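Local coordinates for protein alpha-glucosidase ([Eubacterium] rectale, PDB 6PNR) that probably hydrolyses alpha-glycosides of sulfoquinovose, the sulfonated sugar of plant sulfolipids, as a retaining glycosidase of family GH31, at residues 55-60 with 72-77; 76-81 with 91-96; 608-613 with 638-643; 620-625 with 660-665. All blocks are in the same frame, centred on the assembly; numbering follows the deposited sequence.

Contact 1: residues 55-60 with 72-77; sequences FPLKLT and CFESYI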
# COMPACT_ATOMS: atom_id res chain seq x y z
N PHE A 55 17.15 -6.48 18.10
CA PHE A 55 18.25 -7.43 18.25
C PHE A 55 17.80 -8.59 19.12
O PHE A 55 16.97 -8.41 20.02
CB PHE A 55 19.49 -6.75 18.85
CG PHE A 55 19.21 -5.90 20.05
CD1 PHE A 55 19.17 -6.46 21.32
CD2 PHE A 55 19.00 -4.54 19.92
CE1 PHE A 55 18.92 -5.68 22.43
CE2 PHE A 55 18.75 -3.75 21.03
CZ PHE A 55 18.71 -4.33 22.29
N PRO A 56 18.31 -9.79 18.86
CA PRO A 56 17.96 -10.94 19.70
C PRO A 56 18.63 -10.84 21.06
O PRO A 56 19.69 -10.24 21.22
CB PRO A 56 18.47 -12.14 18.90
CG PRO A 56 19.63 -11.58 18.11
CD PRO A 56 19.24 -10.16 17.77
N LEU A 57 17.99 -11.45 22.05
CA LEU A 57 18.50 -11.45 23.40
C LEU A 57 19.38 -12.67 23.63
O LEU A 57 19.13 -13.74 23.07
CB LEU A 57 17.36 -11.43 24.41
CG LEU A 57 16.50 -10.17 24.46
CD1 LEU A 57 15.41 -10.36 25.49
CD2 LEU A 57 17.36 -8.98 24.79
N LYS A 58 20.39 -12.51 24.48
CA LYS A 58 21.25 -13.61 24.91
C LYS A 58 20.77 -14.11 26.27
O LYS A 58 20.53 -13.31 27.17
CB LYS A 58 22.71 -13.17 25.02
CG LYS A 58 23.39 -12.87 23.70
CD LYS A 58 24.85 -12.47 23.93
CE LYS A 58 25.64 -12.43 22.63
NZ LYS A 58 25.93 -13.80 22.10
N LEU A 59 20.61 -15.43 26.39
CA LEU A 59 20.25 -16.07 27.66
C LEU A 59 21.51 -16.18 28.53
O LEU A 59 22.41 -16.97 28.22
CB LEU A 59 19.64 -17.45 27.42
CG LEU A 59 19.24 -18.29 28.63
CD1 LEU A 59 18.28 -17.55 29.55
CD2 LEU A 59 18.63 -19.62 28.19
N THR A 60 21.56 -15.41 29.61
CA THR A 60 22.76 -15.32 30.43
C THR A 60 22.63 -15.95 31.82
O THR A 60 23.64 -16.07 32.51
CB THR A 60 23.18 -13.85 30.60
OG1 THR A 60 22.09 -13.10 31.13
CG2 THR A 60 23.60 -13.27 29.26
N CYS A 72 17.06 -15.08 32.68
CA CYS A 72 17.59 -13.72 32.62
C CYS A 72 18.24 -13.50 31.26
O CYS A 72 19.03 -14.33 30.80
CB CYS A 72 18.60 -13.48 33.74
SG CYS A 72 17.95 -13.81 35.40
N PHE A 73 17.90 -12.38 30.62
CA PHE A 73 18.39 -12.01 29.30
C PHE A 73 19.14 -10.70 29.45
O PHE A 73 18.56 -9.62 29.24
CB PHE A 73 17.27 -11.88 28.28
CG PHE A 73 16.52 -13.14 28.03
CD1 PHE A 73 16.99 -14.07 27.12
CD2 PHE A 73 15.32 -13.39 28.68
CE1 PHE A 73 16.29 -15.25 26.88
CE2 PHE A 73 14.62 -14.55 28.44
CZ PHE A 73 15.11 -15.49 27.55
N GLU A 74 20.41 -10.79 29.82
CA GLU A 74 21.27 -9.62 30.01
C GLU A 74 20.61 -8.62 30.94
O GLU A 74 20.03 -9.00 31.96
CB GLU A 74 21.59 -8.99 28.66
CG GLU A 74 22.49 -9.85 27.78
CD GLU A 74 22.29 -9.61 26.29
OE1 GLU A 74 21.26 -10.05 25.73
OE2 GLU A 74 23.18 -8.97 25.67
N SER A 75 20.70 -7.33 30.61
CA SER A 75 20.02 -6.29 31.37
C SER A 75 18.75 -5.81 30.67
O SER A 75 18.41 -4.63 30.75
CB SER A 75 20.96 -5.12 31.63
OG SER A 75 21.89 -5.44 32.65
N TYR A 76 18.04 -6.71 29.99
CA TYR A 76 16.86 -6.33 29.20
C TYR A 76 15.57 -6.92 29.75
O TYR A 76 14.62 -6.17 30.02
CB TYR A 76 17.05 -6.76 27.74
CG TYR A 76 18.18 -6.04 27.02
CD1 TYR A 76 18.14 -4.67 26.82
CD2 TYR A 76 19.26 -6.74 26.54
CE1 TYR A 76 19.18 -4.01 26.16
CE2 TYR A 76 20.29 -6.11 25.87
CZ TYR A 76 20.25 -4.75 25.69
OH TYR A 76 21.29 -4.15 25.04
N ILE A 77 15.50 -8.24 29.93
CA ILE A 77 14.26 -8.95 30.21
C ILE A 77 14.54 -10.07 31.21
O ILE A 77 15.54 -10.78 31.10
CB ILE A 77 13.65 -9.55 28.92
CG1 ILE A 77 13.28 -8.46 27.91
CG2 ILE A 77 12.44 -10.42 29.24
CD1 ILE A 77 12.17 -7.54 28.35
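Glu74 and Thr60 carry most of the polar traffic between 55-60 and 72-77. The carboxylate atom Glu74 OE1 takes the backbone N-H of Lys58 at 2.9 Å. The bond is nearly straight, and the N-H comes from above the carboxylate plane. Lys58 NZ leads away from this carboxylate, so the tie is to the Lys58 backbone. Thr60 works in the reverse sense. Its OG1 stands between the backbone N and the carbonyl carbon (chi1 55°), where it accepts the N-H of Glu74 at 3.1 Å. The Cys72 carbonyl O receives Thr60 N at 3.0 Å, and Thr60 OG1 adds a weak bond to the same oxygen. Lys58 O is approached by Phe73 CA at 3.3 Å in a CA-H...O contact.

Beside these bonds lies an apolar patch. Leu57 splits its branches: CD1 meets Phe73 CB and Ile77 CG1, while CD2 presses on Tyr76 CD2 at 3.4 Å. Phe55 and Tyr76 meet tip to tip, with Phe55 CE1 over one face of the tyrosine ring, toward its rim. Leu59 CD1 lies over a face of the Phe73 ring. A classic beta bulge, Tyr76 and Ile77 opposite Phe73, shapes the turn. Strand 44-56 ends here beside strand 29-41, so the contact joins this edge strand of one antiparallel sheet to the tight turn between two inner strands, 68-73 and 77-83, of another.

Contact 2: residues 76-81 with 91-96; sequences YIIAKI and DFEQKD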
# COMPACT_ATOMS: atom_id res chain seq x y z
N TYR A 76 18.04 -6.71 29.99
CA TYR A 76 16.86 -6.33 29.20
C TYR A 76 15.57 -6.92 29.75
O TYR A 76 14.62 -6.17 30.02
CB TYR A 76 17.05 -6.76 27.74
CG TYR A 76 18.18 -6.04 27.02
CD1 TYR A 76 18.14 -4.67 26.82
CD2 TYR A 76 19.26 -6.74 26.54
CE1 TYR A 76 19.18 -4.01 26.16
CE2 TYR A 76 20.29 -6.11 25.87
CZ TYR A 76 20.25 -4.75 25.69
OH TYR A 76 21.29 -4.15 25.04
N ILE A 77 15.50 -8.24 29.93
CA ILE A 77 14.26 -8.95 30.21
C ILE A 77 14.54 -10.07 31.21
O ILE A 77 15.54 -10.78 31.10
CB ILE A 77 13.65 -9.55 28.92
CG1 ILE A 77 13.28 -8.46 27.91
CG2 ILE A 77 12.44 -10.42 29.24
CD1 ILE A 77 12.17 -7.54 28.35
N ILE A 78 13.64 -10.23 32.18
CA ILE A 78 13.58 -11.44 33.00
C ILE A 78 12.24 -12.11 32.75
O ILE A 78 11.19 -11.47 32.87
CB ILE A 78 13.76 -11.12 34.50
CG1 ILE A 78 15.09 -10.40 34.74
CG2 ILE A 78 13.66 -12.40 35.32
CD1 ILE A 78 15.25 -9.84 36.14
N ALA A 79 12.28 -13.40 32.41
CA ALA A 79 11.07 -14.18 32.15
C ALA A 79 10.92 -15.26 33.20
O ALA A 79 11.83 -16.07 33.39
CB ALA A 79 11.10 -14.80 30.75
N LYS A 80 9.76 -15.28 33.87
CA LYS A 80 9.41 -16.27 34.88
C LYS A 80 8.38 -17.23 34.29
O LYS A 80 7.25 -16.83 33.98
CB LYS A 80 8.83 -15.61 36.13
CG LYS A 80 9.84 -15.11 37.16
CD LYS A 80 9.19 -15.11 38.56
CE LYS A 80 9.54 -13.87 39.38
NZ LYS A 80 10.99 -13.77 39.73
N ILE A 81 8.77 -18.49 34.14
CA ILE A 81 7.98 -19.51 33.48
C ILE A 81 7.46 -20.50 34.52
O ILE A 81 8.25 -21.07 35.28
CB ILE A 81 8.81 -20.23 32.40
CG1 ILE A 81 9.42 -19.18 31.47
CG2 ILE A 81 7.97 -21.26 31.65
CD1 ILE A 81 10.41 -19.73 30.49
N ASP A 91 5.82 -14.72 32.71
CA ASP A 91 5.74 -13.34 33.17
C ASP A 91 7.04 -12.63 32.81
O ASP A 91 8.12 -13.17 33.05
CB ASP A 91 5.48 -13.28 34.68
CG ASP A 91 4.19 -13.99 35.08
OD1 ASP A 91 3.10 -13.55 34.65
OD2 ASP A 91 4.26 -15.00 35.82
N PHE A 92 6.93 -11.44 32.22
CA PHE A 92 8.07 -10.69 31.72
C PHE A 92 8.30 -9.46 32.58
O PHE A 92 7.38 -8.66 32.78
CB PHE A 92 7.88 -10.25 30.26
CG PHE A 92 7.81 -11.39 29.30
CD1 PHE A 92 8.97 -12.04 28.90
CD2 PHE A 92 6.60 -11.82 28.79
CE1 PHE A 92 8.91 -13.09 28.01
CE2 PHE A 92 6.53 -12.87 27.91
CZ PHE A 92 7.69 -13.51 27.51
N GLU A 93 9.53 -9.30 33.06
CA GLU A 93 9.95 -8.09 33.74
C GLU A 93 10.91 -7.32 32.84
O GLU A 93 11.89 -7.88 32.34
CB GLU A 93 10.62 -8.41 35.08
CG GLU A 93 10.97 -7.18 35.89
CD GLU A 93 11.60 -7.53 37.23
OE1 GLU A 93 11.68 -8.73 37.56
OE2 GLU A 93 12.01 -6.59 37.95
N GLN A 94 10.62 -6.04 32.63
CA GLN A 94 11.42 -5.19 31.76
C GLN A 94 12.50 -4.49 32.58
O GLN A 94 12.18 -3.69 33.47
CB GLN A 94 10.54 -4.17 31.05
CG GLN A 94 11.28 -3.05 30.34
CD GLN A 94 10.33 -2.21 29.50
OE1 GLN A 94 9.12 -2.42 29.51
NE2 GLN A 94 10.89 -1.27 28.75
N LYS A 95 13.77 -4.77 32.27
CA LYS A 95 14.92 -4.21 32.97
C LYS A 95 15.58 -3.05 32.23
O LYS A 95 16.50 -2.43 32.78
CB LYS A 95 15.97 -5.31 33.22
CG LYS A 95 15.45 -6.54 33.98
CD LYS A 95 14.96 -6.17 35.38
CE LYS A 95 16.05 -5.46 36.19
NZ LYS A 95 15.51 -4.86 37.44
N ASP A 96 15.16 -2.76 31.00
CA ASP A 96 15.69 -1.64 30.23
C ASP A 96 14.50 -0.83 29.73
O ASP A 96 13.72 -1.31 28.91
CB ASP A 96 16.56 -2.12 29.07
CG ASP A 96 17.25 -0.97 28.32
OD1 ASP A 96 16.84 0.20 28.47
OD2 ASP A 96 18.21 -1.25 27.56
O HOH W 1 4.57 -17.29 35.14
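Asp96 lies against the edge of the Tyr76 ring, near its plane, with OD2 3.2 Å from Tyr76 CE1. The two side chains run side by side and point the same way, their ring and carboxylate planes only 11° apart. The other carboxylate oxygen, Asp96 OD1, accepts the backbone N-H of Arg98. At the edge of the Phe92 ring, near its plane, sits Ile77 CG2, 3.8 Å from Phe92 CD1. Ala79 CB approaches the same ring obliquely, and Phe102 meets it edge-to-face.

This is an antiparallel beta hairpin of strands 77-83 and 87-94. Ile78 with Glu93 and Lys80 with Asp91 are its hydrogen-bonded pairs; Ile77 with Gln94 and Ala79 with Phe92 are non-hydrogen-bonded pairs. Ile77, Ala79 and Phe92 share the sheet face turned toward strand 29-41. On the other face Ile78 CD1 rests on the methylenes of Lys95, 3.8 Å from CD. The Lys95 chain is bent at chi2 and chi3, and its ammonium makes a long salt bridge with Glu93.

Beyond the ladder, Lys95 N donates to Tyr76 O at 2.8 Å from above the carbonyl plane. Asp91 OD1 bonds Gln208 of the adjoining strand 208-213. Near the segment end, the extended Gln94 side chain donates through NE2 to Asp96 O at 2.8 Å, with that oxygen in the plane of the Gln94 amide.

Contact 3: residues 608-613 with 638-643; sequences DKHEWD and SAELGY. With SO4 (sulfate ion), chain G.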
# COMPACT_ATOMS: atom_id res chain seq x y z
N ASP A 608 -27.23 -15.59 -8.33
CA ASP A 608 -27.63 -16.36 -9.52
C ASP A 608 -27.31 -17.85 -9.37
O ASP A 608 -26.92 -18.52 -10.33
CB ASP A 608 -26.98 -15.81 -10.79
CG ASP A 608 -27.44 -14.39 -11.12
OD1 ASP A 608 -28.56 -14.01 -10.71
OD2 ASP A 608 -26.67 -13.66 -11.78
N LYS A 609 -27.48 -18.39 -8.17
CA LYS A 609 -27.19 -19.79 -7.91
C LYS A 609 -28.47 -20.60 -7.83
O LYS A 609 -29.48 -20.13 -7.29
CB LYS A 609 -26.38 -19.96 -6.63
CG LYS A 609 -24.92 -19.61 -6.81
CD LYS A 609 -24.33 -20.55 -7.83
CE LYS A 609 -22.88 -20.28 -8.10
NZ LYS A 609 -22.36 -21.35 -8.99
N HIS A 610 -28.43 -21.81 -8.39
CA HIS A 610 -29.51 -22.77 -8.23
C HIS A 610 -29.03 -24.08 -7.63
O HIS A 610 -29.87 -24.90 -7.23
CB HIS A 610 -30.18 -23.04 -9.59
CG HIS A 610 -30.66 -21.80 -10.26
ND1 HIS A 610 -31.95 -21.32 -10.13
CD2 HIS A 610 -30.01 -20.90 -11.04
CE1 HIS A 610 -32.07 -20.20 -10.81
NE2 HIS A 610 -30.91 -19.92 -11.37
N GLU A 611 -27.73 -24.30 -7.55
CA GLU A 611 -27.17 -25.45 -6.87
C GLU A 611 -25.93 -24.99 -6.12
O GLU A 611 -25.44 -23.88 -6.33
CB GLU A 611 -26.86 -26.58 -7.86
CG GLU A 611 -25.62 -26.35 -8.69
CD GLU A 611 -25.53 -27.28 -9.89
OE1 GLU A 611 -26.58 -27.82 -10.30
OE2 GLU A 611 -24.41 -27.48 -10.41
N TRP A 612 -25.43 -25.83 -5.21
CA TRP A 612 -24.31 -25.42 -4.38
C TRP A 612 -23.44 -26.63 -4.08
O TRP A 612 -23.96 -27.70 -3.77
CB TRP A 612 -24.79 -24.76 -3.08
CG TRP A 612 -23.71 -24.00 -2.33
CD1 TRP A 612 -23.16 -24.32 -1.12
CD2 TRP A 612 -23.06 -22.79 -2.76
NE1 TRP A 612 -22.20 -23.39 -0.77
CE2 TRP A 612 -22.13 -22.44 -1.76
CE3 TRP A 612 -23.19 -21.96 -3.88
CZ2 TRP A 612 -21.32 -21.30 -1.86
CZ3 TRP A 612 -22.39 -20.83 -3.98
CH2 TRP A 612 -21.46 -20.52 -2.97
N ASP A 613 -22.12 -26.47 -4.22
CA ASP A 613 -21.16 -27.52 -3.88
C ASP A 613 -20.92 -27.52 -2.38
O ASP A 613 -20.70 -26.46 -1.78
CB ASP A 613 -19.83 -27.30 -4.60
CG ASP A 613 -19.95 -27.43 -6.12
OD1 ASP A 613 -20.81 -28.20 -6.60
OD2 ASP A 613 -19.17 -26.75 -6.83
N SER A 638 -29.37 -29.27 -4.88
CA SER A 638 -30.22 -28.18 -5.31
C SER A 638 -30.29 -27.15 -4.19
O SER A 638 -30.39 -27.49 -3.01
CB SER A 638 -31.63 -28.68 -5.66
OG SER A 638 -32.43 -27.59 -6.06
N ALA A 639 -30.23 -25.87 -4.56
CA ALA A 639 -30.14 -24.80 -3.58
C ALA A 639 -30.84 -23.56 -4.12
O ALA A 639 -30.26 -22.48 -4.23
CB ALA A 639 -28.68 -24.53 -3.22
N GLU A 640 -32.10 -23.71 -4.49
CA GLU A 640 -32.89 -22.56 -4.92
C GLU A 640 -33.09 -21.61 -3.74
O GLU A 640 -32.86 -21.95 -2.57
CB GLU A 640 -34.24 -23.00 -5.50
CG GLU A 640 -34.16 -24.05 -6.61
CD GLU A 640 -33.67 -23.50 -7.96
OE1 GLU A 640 -33.57 -22.26 -8.15
OE2 GLU A 640 -33.39 -24.33 -8.86
N LEU A 641 -33.51 -20.39 -4.07
CA LEU A 641 -33.77 -19.36 -3.07
C LEU A 641 -34.73 -19.88 -2.02
O LEU A 641 -35.83 -20.35 -2.34
CB LEU A 641 -34.34 -18.13 -3.77
CG LEU A 641 -33.94 -16.74 -3.27
CD1 LEU A 641 -32.50 -16.70 -2.82
CD2 LEU A 641 -34.16 -15.74 -4.39
N GLY A 642 -34.30 -19.85 -0.76
CA GLY A 642 -35.09 -20.37 0.35
C GLY A 642 -34.69 -21.76 0.81
O GLY A 642 -35.23 -22.24 1.81
N TYR A 643 -33.75 -22.41 0.14
CA TYR A 643 -33.38 -23.79 0.45
C TYR A 643 -31.90 -23.84 0.77
O TYR A 643 -31.09 -24.37 -0.00
CB TYR A 643 -33.78 -24.70 -0.72
CG TYR A 643 -35.28 -24.70 -0.90
CD1 TYR A 643 -36.09 -25.60 -0.21
CD2 TYR A 643 -35.90 -23.77 -1.72
CE1 TYR A 643 -37.47 -25.59 -0.35
CE2 TYR A 643 -37.28 -23.75 -1.87
CZ TYR A 643 -38.05 -24.66 -1.18
OH TYR A 643 -39.42 -24.64 -1.33
S SO4 G . -25.93 -23.09 -10.96
O1 SO4 G . -25.02 -24.24 -10.93
O2 SO4 G . -25.16 -21.89 -11.31
O3 SO4 G . -26.52 -22.89 -9.64
O4 SO4 G . -27.01 -23.34 -11.92
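His610 ND1 donates to Glu640 OE1 at 2.7 Å, a His-carboxylate hydrogen bond. It reaches the syn side of the carboxylate and lies close to the imidazole plane. The side chains cross obliquely, with ring and carboxylate planes 60° apart. Glu640 is bent at chi2 (-74°), a turn that brings CD back toward the imidazole. Its other oxygen, OE2, packs on His610 CB.

Backbone atoms hold the two residues in place. Ala639 N donates to His610 O at 2.9 Å, from above the carbonyl plane. On the apolar side Ala639 CB meets Trp612 CB at 3.9 Å. A sulfate ion, probably from the crystallisation liquor, accepts the N-H of Glu611 through O3 at 2.8 Å. His610 N also points to O3, but at a doubtfully short distance. The Glu611 side chain runs past the same ion, its OE2 3.3 Å from sulfate O1, a closeness of two anionic groups that would probably be unfavourable by itself.

Further out, the carbonyl O of Ala639 accepts a bond from Arg509 of helix 504-514, and Glu512 of the same helix accepts the N-H of Gly642. A type II beta turn runs from Glu640 to Tyr643, closed by Tyr643 N to Glu640 O. Gly642 has a positive phi of 100°, as the third position of such a turn favours. The contact closes the open end of a two-stranded antiparallel ribbon, 611-616 with 633-638, in the GH31 C-terminal domain.

Contact 4: residues 620-625 with 660-665; sequences EWVHLW and EIREKY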
# COMPACT_ATOMS: atom_id res chain seq x y z
N GLU A 620 -23.14 -39.80 8.89
CA GLU A 620 -24.45 -40.09 8.30
C GLU A 620 -25.27 -38.80 8.26
O GLU A 620 -25.80 -38.36 9.29
CB GLU A 620 -25.16 -41.18 9.09
CG GLU A 620 -24.49 -42.52 8.92
CD GLU A 620 -24.47 -42.94 7.47
OE1 GLU A 620 -25.54 -43.36 6.96
OE2 GLU A 620 -23.40 -42.83 6.83
N TRP A 621 -25.41 -38.22 7.07
CA TRP A 621 -26.02 -36.91 6.90
C TRP A 621 -27.33 -37.02 6.14
O TRP A 621 -27.49 -37.87 5.26
CB TRP A 621 -25.10 -35.95 6.15
CG TRP A 621 -23.83 -35.60 6.83
CD1 TRP A 621 -22.57 -36.05 6.52
CD2 TRP A 621 -23.66 -34.67 7.92
NE1 TRP A 621 -21.65 -35.48 7.35
CE2 TRP A 621 -22.28 -34.62 8.22
CE3 TRP A 621 -24.54 -33.87 8.66
CZ2 TRP A 621 -21.76 -33.82 9.24
CZ3 TRP A 621 -24.02 -33.09 9.69
CH2 TRP A 621 -22.65 -33.06 9.96
N VAL A 622 -28.27 -36.14 6.48
CA VAL A 622 -29.56 -36.02 5.81
C VAL A 622 -29.71 -34.58 5.34
O VAL A 622 -29.67 -33.66 6.16
CB VAL A 622 -30.73 -36.41 6.72
CG1 VAL A 622 -32.05 -36.33 5.93
CG2 VAL A 622 -30.53 -37.81 7.32
N HIS A 623 -29.88 -34.38 4.03
CA HIS A 623 -30.18 -33.06 3.50
C HIS A 623 -31.54 -32.59 4.01
O HIS A 623 -32.54 -33.31 3.88
CB HIS A 623 -30.16 -33.08 1.97
CG HIS A 623 -30.37 -31.74 1.34
ND1 HIS A 623 -31.46 -31.46 0.55
CD2 HIS A 623 -29.63 -30.61 1.38
CE1 HIS A 623 -31.38 -30.21 0.13
NE2 HIS A 623 -30.28 -29.67 0.62
N LEU A 624 -31.58 -31.38 4.58
CA LEU A 624 -32.74 -30.97 5.36
C LEU A 624 -34.01 -30.89 4.52
O LEU A 624 -35.09 -31.30 4.97
CB LEU A 624 -32.48 -29.62 6.03
CG LEU A 624 -33.66 -28.98 6.77
CD1 LEU A 624 -34.12 -29.86 7.94
CD2 LEU A 624 -33.30 -27.59 7.25
N TRP A 625 -33.92 -30.35 3.31
CA TRP A 625 -35.12 -30.07 2.53
C TRP A 625 -35.62 -31.28 1.74
O TRP A 625 -36.82 -31.36 1.45
CB TRP A 625 -34.87 -28.89 1.57
CG TRP A 625 -34.21 -27.70 2.26
CD1 TRP A 625 -32.95 -27.23 2.04
CD2 TRP A 625 -34.79 -26.87 3.28
NE1 TRP A 625 -32.70 -26.15 2.86
CE2 TRP A 625 -33.81 -25.90 3.63
CE3 TRP A 625 -36.03 -26.84 3.93
CZ2 TRP A 625 -34.05 -24.92 4.60
CZ3 TRP A 625 -36.26 -25.86 4.89
CH2 TRP A 625 -35.27 -24.92 5.22
N GLU A 660 -40.03 -32.42 10.81
CA GLU A 660 -41.18 -31.53 10.74
C GLU A 660 -40.90 -30.35 9.82
O GLU A 660 -41.79 -29.91 9.07
CB GLU A 660 -41.57 -31.03 12.13
CG GLU A 660 -42.05 -32.10 13.07
CD GLU A 660 -42.40 -31.55 14.44
OE1 GLU A 660 -42.31 -30.31 14.62
OE2 GLU A 660 -42.77 -32.34 15.33
N ILE A 661 -39.67 -29.83 9.85
CA ILE A 661 -39.30 -28.72 8.96
C ILE A 661 -39.36 -29.17 7.51
O ILE A 661 -39.91 -28.47 6.65
CB ILE A 661 -37.91 -28.18 9.33
CG1 ILE A 661 -37.94 -27.56 10.74
CG2 ILE A 661 -37.41 -27.19 8.26
CD1 ILE A 661 -36.56 -27.25 11.29
N ARG A 662 -38.79 -30.34 7.20
CA ARG A 662 -38.87 -30.84 5.83
C ARG A 662 -40.31 -31.05 5.40
O ARG A 662 -40.69 -30.67 4.29
CB ARG A 662 -38.10 -32.15 5.66
CG ARG A 662 -38.25 -32.71 4.23
CD ARG A 662 -37.33 -33.87 3.91
NE ARG A 662 -37.47 -34.99 4.84
CZ ARG A 662 -36.64 -35.21 5.85
NH1 ARG A 662 -35.61 -34.39 6.06
NH2 ARG A 662 -36.82 -36.25 6.66
N GLU A 663 -41.13 -31.62 6.28
CA GLU A 663 -42.52 -31.84 5.92
C GLU A 663 -43.22 -30.53 5.61
O GLU A 663 -43.96 -30.43 4.63
CB GLU A 663 -43.24 -32.57 7.06
CG GLU A 663 -44.64 -33.04 6.68
CD GLU A 663 -44.79 -34.54 6.85
OE1 GLU A 663 -44.44 -35.05 7.94
OE2 GLU A 663 -45.23 -35.20 5.89
N LYS A 664 -42.99 -29.50 6.44
CA LYS A 664 -43.72 -28.25 6.28
C LYS A 664 -43.16 -27.39 5.15
O LYS A 664 -43.92 -26.75 4.41
CB LYS A 664 -43.70 -27.46 7.59
CG LYS A 664 -44.73 -26.34 7.61
CD LYS A 664 -44.80 -25.65 8.96
CE LYS A 664 -45.91 -24.60 8.96
NZ LYS A 664 -45.86 -23.73 10.17
N TYR A 665 -41.84 -27.37 4.97
CA TYR A 665 -41.20 -26.37 4.13
C TYR A 665 -40.19 -26.96 3.16
O TYR A 665 -39.49 -26.20 2.47
CB TYR A 665 -40.53 -25.31 5.01
CG TYR A 665 -41.49 -24.37 5.72
CD1 TYR A 665 -42.47 -23.68 5.01
CD2 TYR A 665 -41.39 -24.16 7.09
CE1 TYR A 665 -43.33 -22.80 5.66
CE2 TYR A 665 -42.25 -23.28 7.74
CZ TYR A 665 -43.21 -22.60 7.02
OH TYR A 665 -44.06 -21.74 7.66
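Arg662 lies across the backbone at the end of strand 621-623, with its aliphatic part against two carbonyl oxygens. Its CB is 3.2 Å from Leu624 O, and its CG is 3.4 Å from Trp625 O. CG stands anti to the backbone N (chi1 177°). The chain bends at chi3 (56°), which turns NE aside. Leu624 O lies at the edge of the guanidinium, near its plane, and accepts a weak hydrogen bond from NH1 at 3.3 Å. The same NH1 has a further weak bond to Tyr648 OH. Val622 crosses the arginine at about a right angle, with CG1 4.1 Å from NH1.

Ile661, one residue earlier on the helix, faces the strand end. Its CG2 meets Trp625 CZ3 at 3.8 Å, and the two side chains cross obliquely. Leu624 CD2 touches the same methyl at 4.3 Å and also lies over one face of the indole, toward its rim. The six-membered part of the indole reaches Tyr665 as well, with CE3 3.8 Å from the backbone O. That carbonyl is hydrogen-bonded by Arg546, which also makes a cation-pi contact with Trp625. Trp625 NE1 donates to Thr644 O, while Tyr665 OH is bound to Asp549 of helix 538-568. The result is a strand-to-helix packing in which the C-terminal helix 655-665 covers the end of a strand in the antiparallel sheet of the GH31 C-terminal domain.

Contact 1 closes the loop from 55-60 to 72-77, which contains strand 61-64 and most of strand 68-73. Contact 2 begins where contact 1 ends: they share Tyr76 and Ile77, and it closes the following hairpin, 76-81 with 91-96. Contact 1 ties one N-terminal sheet to the other; contact 2 pairs neighbouring strands within the second. The chain then runs through the TIM-barrel domain before contact 3 opens at 608-613. Contact 4 opens at 620-625, before contact 3 closes at 638-643, and closes at 660-665, so the two loops cross. They touch where Tyr643 packs on Trp625. Contacts 1 and 3 lie on opposite sides of the chain's centre, their centres about 59 Å apart.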